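Local coordinates for kinesin-like protein (Caenorhabditis elegans, PDB 5X3E) that probably acts as a kinesin-6 motor that uses ATP binding and hydrolysis to work along microtubules, at residues Arg85-Asn90 against Ala94-Arg99; Glu98-Asp103 against Ser114-Tyr119. All coordinates share one frame; numbering follows the deposited sequence.

Contact 1 of 2, residues Arg85-Asn90 against Ala94-Arg99. With SO4 (sulfate ion), chain Q.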
loop_
_atom_site.group_PDB
_atom_site.type_symbol
_atom_site.label_atom_id
_atom_site.label_comp_id
_atom_site.label_asym_id
_atom_site.label_seq_id
_atom_site.Cartn_x
_atom_site.Cartn_y
_atom_site.Cartn_z
ATOM N N ARG A 85 13.894 -12.771 -0.230
ATOM C CA ARG A 85 13.505 -13.621 0.886
ATOM C C ARG A 85 12.322 -14.469 0.439
ATOM O O ARG A 85 11.447 -13.979 -0.280
ATOM C CB ARG A 85 13.133 -12.784 2.121
ATOM C CG ARG A 85 12.454 -13.580 3.231
ATOM C CD ARG A 85 13.429 -14.521 3.936
ATOM N NE ARG A 85 12.749 -15.393 4.891
ATOM C CZ ARG A 85 12.487 -15.087 6.159
ATOM N NH1 ARG A 85 12.846 -13.909 6.660
ATOM N NH2 ARG A 85 11.856 -15.966 6.927
ATOM N N VAL A 86 12.311 -15.737 0.843
ATOM C CA VAL A 86 11.206 -16.644 0.548
ATOM C C VAL A 86 10.589 -17.082 1.866
ATOM O O VAL A 86 11.286 -17.621 2.734
ATOM C CB VAL A 86 11.652 -17.863 -0.277
ATOM C CG1 VAL A 86 10.476 -18.812 -0.485
ATOM C CG2 VAL A 86 12.222 -17.428 -1.620
ATOM N N PHE A 87 9.293 -16.829 2.026
ATOM C CA PHE A 87 8.546 -17.313 3.177
ATOM C C PHE A 87 7.871 -18.633 2.847
ATOM O O PHE A 87 7.336 -18.810 1.751
ATOM C CB PHE A 87 7.488 -16.303 3.617
ATOM C CG PHE A 87 8.040 -14.949 3.957
ATOM C CD1 PHE A 87 8.614 -14.716 5.196
ATOM C CD2 PHE A 87 7.970 -13.907 3.047
ATOM C CE1 PHE A 87 9.117 -13.474 5.517
ATOM C CE2 PHE A 87 8.470 -12.665 3.362
ATOM C CZ PHE A 87 9.045 -12.447 4.598
ATOM N N SER A 88 7.900 -19.558 3.805
ATOM C CA SER A 88 7.260 -20.856 3.683
ATOM C C SER A 88 5.926 -20.843 4.426
ATOM O O SER A 88 5.498 -19.819 4.967
ATOM C CB SER A 88 8.184 -21.955 4.206
ATOM O OG SER A 88 8.401 -21.812 5.599
ATOM N N GLU A 89 5.260 -22.003 4.451
ATOM C CA GLU A 89 4.011 -22.124 5.199
ATOM C C GLU A 89 4.211 -21.886 6.691
ATOM O O GLU A 89 3.279 -21.470 7.387
ATOM C CB GLU A 89 3.402 -23.509 4.988
ATOM C CG GLU A 89 3.388 -23.987 3.549
ATOM C CD GLU A 89 2.846 -25.400 3.426
ATOM O OE1 GLU A 89 2.759 -25.911 2.288
ATOM O OE2 GLU A 89 2.501 -25.995 4.471
ATOM N N ASN A 90 5.416 -22.136 7.196
ATOM C CA ASN A 90 5.653 -22.003 8.625
ATOM C C ASN A 90 5.811 -20.550 9.055
ATOM O O ASN A 90 5.535 -20.219 10.215
ATOM C CB ASN A 90 6.882 -22.817 9.015
ATOM C CG ASN A 90 6.769 -24.268 8.595
ATOM O OD1 ASN A 90 7.506 -24.734 7.724
ATOM N ND2 ASN A 90 5.841 -24.991 9.211
ATOM N N ALA A 94 3.396 -12.382 11.874
ATOM C CA ALA A 94 4.361 -11.533 12.564
ATOM C C ALA A 94 5.719 -11.565 11.873
ATOM O O ALA A 94 6.392 -10.534 11.766
ATOM C CB ALA A 94 4.489 -11.970 14.021
ATOM N N THR A 95 6.139 -12.740 11.398
ATOM C CA THR A 95 7.423 -12.831 10.709
ATOM C C THR A 95 7.390 -12.088 9.382
ATOM O O THR A 95 8.331 -11.358 9.048
ATOM C CB THR A 95 7.813 -14.296 10.499
ATOM O OG1 THR A 95 7.996 -14.932 11.770
ATOM C CG2 THR A 95 9.099 -14.397 9.699
ATOM N N VAL A 96 6.310 -12.261 8.615
ATOM C CA VAL A 96 6.149 -11.517 7.370
ATOM C C VAL A 96 6.168 -10.019 7.642
ATOM O O VAL A 96 6.913 -9.268 7.007
ATOM C CB VAL A 96 4.855 -11.936 6.652
ATOM C CG1 VAL A 96 4.573 -10.999 5.479
ATOM C CG2 VAL A 96 4.968 -13.360 6.167
ATOM N N PHE A 97 5.370 -9.571 8.615
ATOM C CA PHE A 97 5.224 -8.141 8.878
ATOM C C PHE A 97 6.566 -7.482 9.192
ATOM O O PHE A 97 6.881 -6.411 8.657
ATOM C CB PHE A 97 4.237 -7.927 10.024
ATOM C CG PHE A 97 4.228 -6.529 10.556
ATOM C CD1 PHE A 97 3.734 -5.487 9.787
ATOM C CD2 PHE A 97 4.717 -6.253 11.822
ATOM C CE1 PHE A 97 3.725 -4.190 10.274
ATOM C CE2 PHE A 97 4.711 -4.963 12.315
ATOM C CZ PHE A 97 4.213 -3.931 11.542
ATOM N N GLU A 98 7.370 -8.095 10.063
ATOM C CA GLU A 98 8.656 -7.493 10.410
ATOM C C GLU A 98 9.599 -7.450 9.212
ATOM O O GLU A 98 10.338 -6.478 9.031
ATOM C CB GLU A 98 9.306 -8.245 11.569
ATOM C CG GLU A 98 8.482 -8.258 12.842
ATOM C CD GLU A 98 9.268 -8.788 14.020
ATOM O OE1 GLU A 98 10.517 -8.717 13.973
ATOM O OE2 GLU A 98 8.642 -9.278 14.985
ATOM N N ARG A 99 9.604 -8.504 8.399
ATOM C CA ARG A 99 10.508 -8.595 7.258
ATOM C C ARG A 99 10.028 -7.773 6.063
ATOM O O ARG A 99 10.829 -7.450 5.178
ATOM C CB ARG A 99 10.679 -10.074 6.884
ATOM C CG ARG A 99 11.685 -10.370 5.786
ATOM C CD ARG A 99 12.982 -9.633 6.002
ATOM N NE ARG A 99 13.907 -9.833 4.892
ATOM C CZ ARG A 99 13.843 -9.174 3.739
ATOM N NH1 ARG A 99 12.890 -8.273 3.538
ATOM N NH2 ARG A 99 14.732 -9.417 2.785
HETATM S S SO4 Q . 16.200 -12.272 6.673
HETATM O O1 SO4 Q . 14.759 -12.477 6.821
HETATM O O2 SO4 Q . 16.911 -13.446 7.175
HETATM O O3 SO4 Q . 16.531 -12.058 5.265
HETATM O O4 SO4 Q . 16.604 -11.103 7.449
HETATM O O HOH W 1 6.737 -17.933 12.080
#

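Contact 2 of 2, residues Glu98-Asp103 against Ser114-Tyr119. With SO4 (sulfate ion), chain Q.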
loop_
_atom_site.group_PDB
_atom_site.type_symbol
_atom_site.label_atom_id
_atom_site.label_comp_id
_atom_site.label_asym_id
_atom_site.label_seq_id
_atom_site.Cartn_x
_atom_site.Cartn_y
_atom_site.Cartn_z
ATOM N N GLU A 98 7.370 -8.095 10.063
ATOM C CA GLU A 98 8.656 -7.493 10.410
ATOM C C GLU A 98 9.599 -7.450 9.212
ATOM O O GLU A 98 10.338 -6.478 9.031
ATOM C CB GLU A 98 9.306 -8.245 11.569
ATOM C CG GLU A 98 8.482 -8.258 12.842
ATOM C CD GLU A 98 9.268 -8.788 14.020
ATOM O OE1 GLU A 98 10.517 -8.717 13.973
ATOM O OE2 GLU A 98 8.642 -9.278 14.985
ATOM N N ARG A 99 9.604 -8.504 8.399
ATOM C CA ARG A 99 10.508 -8.595 7.258
ATOM C C ARG A 99 10.028 -7.773 6.063
ATOM O O ARG A 99 10.829 -7.450 5.178
ATOM C CB ARG A 99 10.679 -10.074 6.884
ATOM C CG ARG A 99 11.685 -10.370 5.786
ATOM C CD ARG A 99 12.982 -9.633 6.002
ATOM N NE ARG A 99 13.907 -9.833 4.892
ATOM C CZ ARG A 99 13.843 -9.174 3.739
ATOM N NH1 ARG A 99 12.890 -8.273 3.538
ATOM N NH2 ARG A 99 14.732 -9.417 2.785
ATOM N N THR A 100 8.753 -7.397 6.046
ATOM C CA THR A 100 8.116 -6.751 4.910
ATOM C C THR A 100 7.774 -5.285 5.147
ATOM O O THR A 100 7.819 -4.495 4.200
ATOM C CB THR A 100 6.849 -7.544 4.534
ATOM O OG1 THR A 100 7.224 -8.715 3.799
ATOM C CG2 THR A 100 5.906 -6.762 3.716
ATOM N N SER A 101 7.483 -4.886 6.391
ATOM C CA SER A 101 6.902 -3.575 6.654
ATOM C C SER A 101 7.679 -2.690 7.624
ATOM O O SER A 101 7.513 -1.467 7.567
ATOM C CB SER A 101 5.476 -3.732 7.198
ATOM O OG SER A 101 4.713 -4.575 6.360
ATOM N N VAL A 102 8.517 -3.253 8.498
ATOM C CA VAL A 102 9.121 -2.443 9.556
ATOM C C VAL A 102 10.054 -1.396 8.961
ATOM O O VAL A 102 10.081 -0.242 9.408
ATOM C CB VAL A 102 9.836 -3.341 10.588
ATOM C CG1 VAL A 102 10.827 -2.537 11.422
ATOM C CG2 VAL A 102 8.818 -3.998 11.501
ATOM N N ASP A 103 10.819 -1.766 7.930
ATOM C CA ASP A 103 11.720 -0.794 7.313
ATOM C C ASP A 103 10.954 0.264 6.523
ATOM O O ASP A 103 11.450 1.383 6.347
ATOM C CB ASP A 103 12.745 -1.503 6.420
ATOM C CG ASP A 103 12.112 -2.197 5.224
ATOM O OD1 ASP A 103 12.820 -2.408 4.217
ATOM O OD2 ASP A 103 10.905 -2.518 5.281
ATOM N N SER A 114 7.144 5.009 0.816
ATOM C CA SER A 114 7.259 3.565 0.704
ATOM C C SER A 114 6.055 3.024 -0.051
ATOM O O SER A 114 4.952 3.570 0.042
ATOM C CB SER A 114 7.343 2.906 2.092
ATOM O OG SER A 114 8.268 3.589 2.922
ATOM N N LEU A 115 6.274 1.932 -0.783
ATOM C CA LEU A 115 5.234 1.298 -1.584
ATOM C C LEU A 115 5.331 -0.213 -1.434
ATOM O O LEU A 115 6.420 -0.781 -1.555
ATOM C CB LEU A 115 5.361 1.698 -3.060
ATOM C CG LEU A 115 4.458 1.007 -4.082
ATOM C CD1 LEU A 115 2.994 1.182 -3.729
ATOM C CD2 LEU A 115 4.734 1.571 -5.464
ATOM N N LEU A 116 4.198 -0.863 -1.174
ATOM C CA LEU A 116 4.164 -2.308 -0.974
ATOM C C LEU A 116 3.020 -2.911 -1.777
ATOM O O LEU A 116 1.865 -2.498 -1.621
ATOM C CB LEU A 116 4.021 -2.651 0.510
ATOM C CG LEU A 116 4.318 -4.077 0.990
ATOM C CD1 LEU A 116 4.606 -3.982 2.449
ATOM C CD2 LEU A 116 3.164 -5.048 0.762
ATOM N N PHE A 117 3.345 -3.879 -2.634
ATOM C CA PHE A 117 2.371 -4.635 -3.409
ATOM C C PHE A 117 2.243 -6.052 -2.862
ATOM O O PHE A 117 3.224 -6.647 -2.408
ATOM C CB PHE A 117 2.773 -4.752 -4.881
ATOM C CG PHE A 117 2.877 -3.450 -5.608
ATOM C CD1 PHE A 117 1.744 -2.829 -6.112
ATOM C CD2 PHE A 117 4.114 -2.879 -5.841
ATOM C CE1 PHE A 117 1.840 -1.637 -6.808
ATOM C CE2 PHE A 117 4.218 -1.695 -6.535
ATOM C CZ PHE A 117 3.079 -1.071 -7.022
ATOM N N THR A 118 1.032 -6.598 -2.934
ATOM C CA THR A 118 0.822 -8.040 -2.854
ATOM C C THR A 118 0.326 -8.516 -4.214
ATOM O O THR A 118 -0.650 -7.978 -4.747
ATOM C CB THR A 118 -0.170 -8.425 -1.745
ATOM O OG1 THR A 118 -1.407 -7.724 -1.914
ATOM C CG2 THR A 118 0.407 -8.110 -0.376
ATOM N N TYR A 119 1.019 -9.500 -4.779
ATOM C CA TYR A 119 0.766 -9.996 -6.125
ATOM C C TYR A 119 0.482 -11.494 -6.082
ATOM O O TYR A 119 0.962 -12.200 -5.191
ATOM C CB TYR A 119 1.971 -9.712 -7.031
ATOM C CG TYR A 119 1.793 -10.119 -8.473
ATOM C CD1 TYR A 119 1.309 -9.221 -9.410
ATOM C CD2 TYR A 119 2.123 -11.400 -8.899
ATOM C CE1 TYR A 119 1.142 -9.586 -10.730
ATOM C CE2 TYR A 119 1.957 -11.775 -10.216
ATOM C CZ TYR A 119 1.468 -10.862 -11.128
ATOM O OH TYR A 119 1.304 -11.222 -12.445
HETATM S S SO4 Q . 16.200 -12.272 6.673
HETATM O O1 SO4 Q . 14.759 -12.477 6.821
HETATM O O2 SO4 Q . 16.911 -13.446 7.175
HETATM O O3 SO4 Q . 16.531 -12.058 5.265
HETATM O O4 SO4 Q . 16.604 -11.103 7.449
#

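Contact 1 of 2, residues Arg85-Asn90 against Ala94-Arg99
The Phe87 ring is held between Val96 CG2 over one face and Arg85 CG over the opposite face, with Arg99 CB in its plane at the edge. Val96 makes the CH-pi contact: CG2 is 4.1 Å from the ring centroid and 12° off the normal. This is the opening of a beta-alpha-beta crossover in the kinesin motor domain: strand 86-87 pairs in parallel with strand 37-42, and the chain then turns into helix 93-109. With CG anti to the carbonyl carbon (chi1 -58°), Phe87 directs its ring at the helix, where CZ comes 3.6 Å from Arg99 CG. The two arginines cross with guanidinium planes 69° apart. Phe87 CE1 covers a face of the Arg85 guanidinium; Arg85 CB lies 3.6 Å above the Arg99 guanidinium plane. Arg99 NH2 forms a salt bridge with Glu37 OE1, and NE a weak, nearly straight bond to sulfate O3 (3.5 Å); the sulfate's place beside Arg85 is doubtful. With an alanine here, Glu37 would probably lose its cationic mate, and Phe87 CZ and Arg85 CB the CG and guanidinium packed against them. At the outer end, a water donates to Asn90 O (3.2 Å) and also bonds Thr95 OG1, at 3.3 Å.

Contact 2 of 2, residues Glu98-Asp103 against Ser114-Tyr119
Leu116 meets Thr100 and Ser101 where helix 93-109 lies against strand 114-119 of the central sheet, the helix-to-strand half of a beta-alpha-beta crossover in this P-loop NTPase-type motor domain. Along the strand, Ser114 comes first: its CB points toward the helix, and its OG bonds the carbonyl oxygen of Leu104, one residue beyond 98-103, so the buried hydroxyl is satisfied by the helix backbone. Leu115 turns instead to the other side of the sheet, against Cys330 and Val332 of strand 325-333. Leu116 carries the contact. Its CG stands anti to the backbone N (chi1 -165°), which extends the side chain from the strand toward the helix, and CD1 does most of the touching. CD1 lies 3.3 Å from Thr100 CG2 in the model, a value not to be overread at 2.61 Å resolution, and 3.7 Å from Thr100 O. The Leu116 and Thr100 side chains cross at about a right angle, and Ser101 OG is 4.0 Å from the same Leu116 CD1. Leu141 of helix 141-152 touches all three residues and extends the apolar cluster. Phe117 again faces away from helix 93-109, with Leu115 CD1 lying 4.0 Å above one face of its ring, offset toward the rim. Thr118 OG1 makes a weak hydrogen bond to Asp333 OD1, and Tyr119, the residue before Gly120, where the probable P-loop begins, packs edge-to-face with Phe427. Between the segments the chemistry is methyl packing centred on one leucine branch, and two polar atoms of the helix are held from beside it: Arg406 NH1 donates to Thr100 O, and Arg406 NH2 forms a salt bridge to Asp103 OD1. Apolar packing therefore joins helix to strand here, while directional polar bonds link the helix to the adjoining strand 404-411.

Helix 93-109 runs through both contacts, which share Glu98 and Arg99 and have centres 11 Å apart. Contact 1 sets its first turns against strand 86-87, and its centre lies about 18 Å from the centre of the chain; contact 2 sets the next turn against strand 114-119, its centre about 8 Å from the centre of the chain. Both strands belong to the same sheet. The burial differs accordingly: all three touching residues of contact 2 are buried, against two of five in contact 1, although contact 1 covers more area, 268 Å² against 104 Å². Aromatic packing with arginines and an anion marks the outer contact, aliphatic packing the inner one. Phe87 CE2 and Thr100 OG1, 4.2 Å apart, join the two.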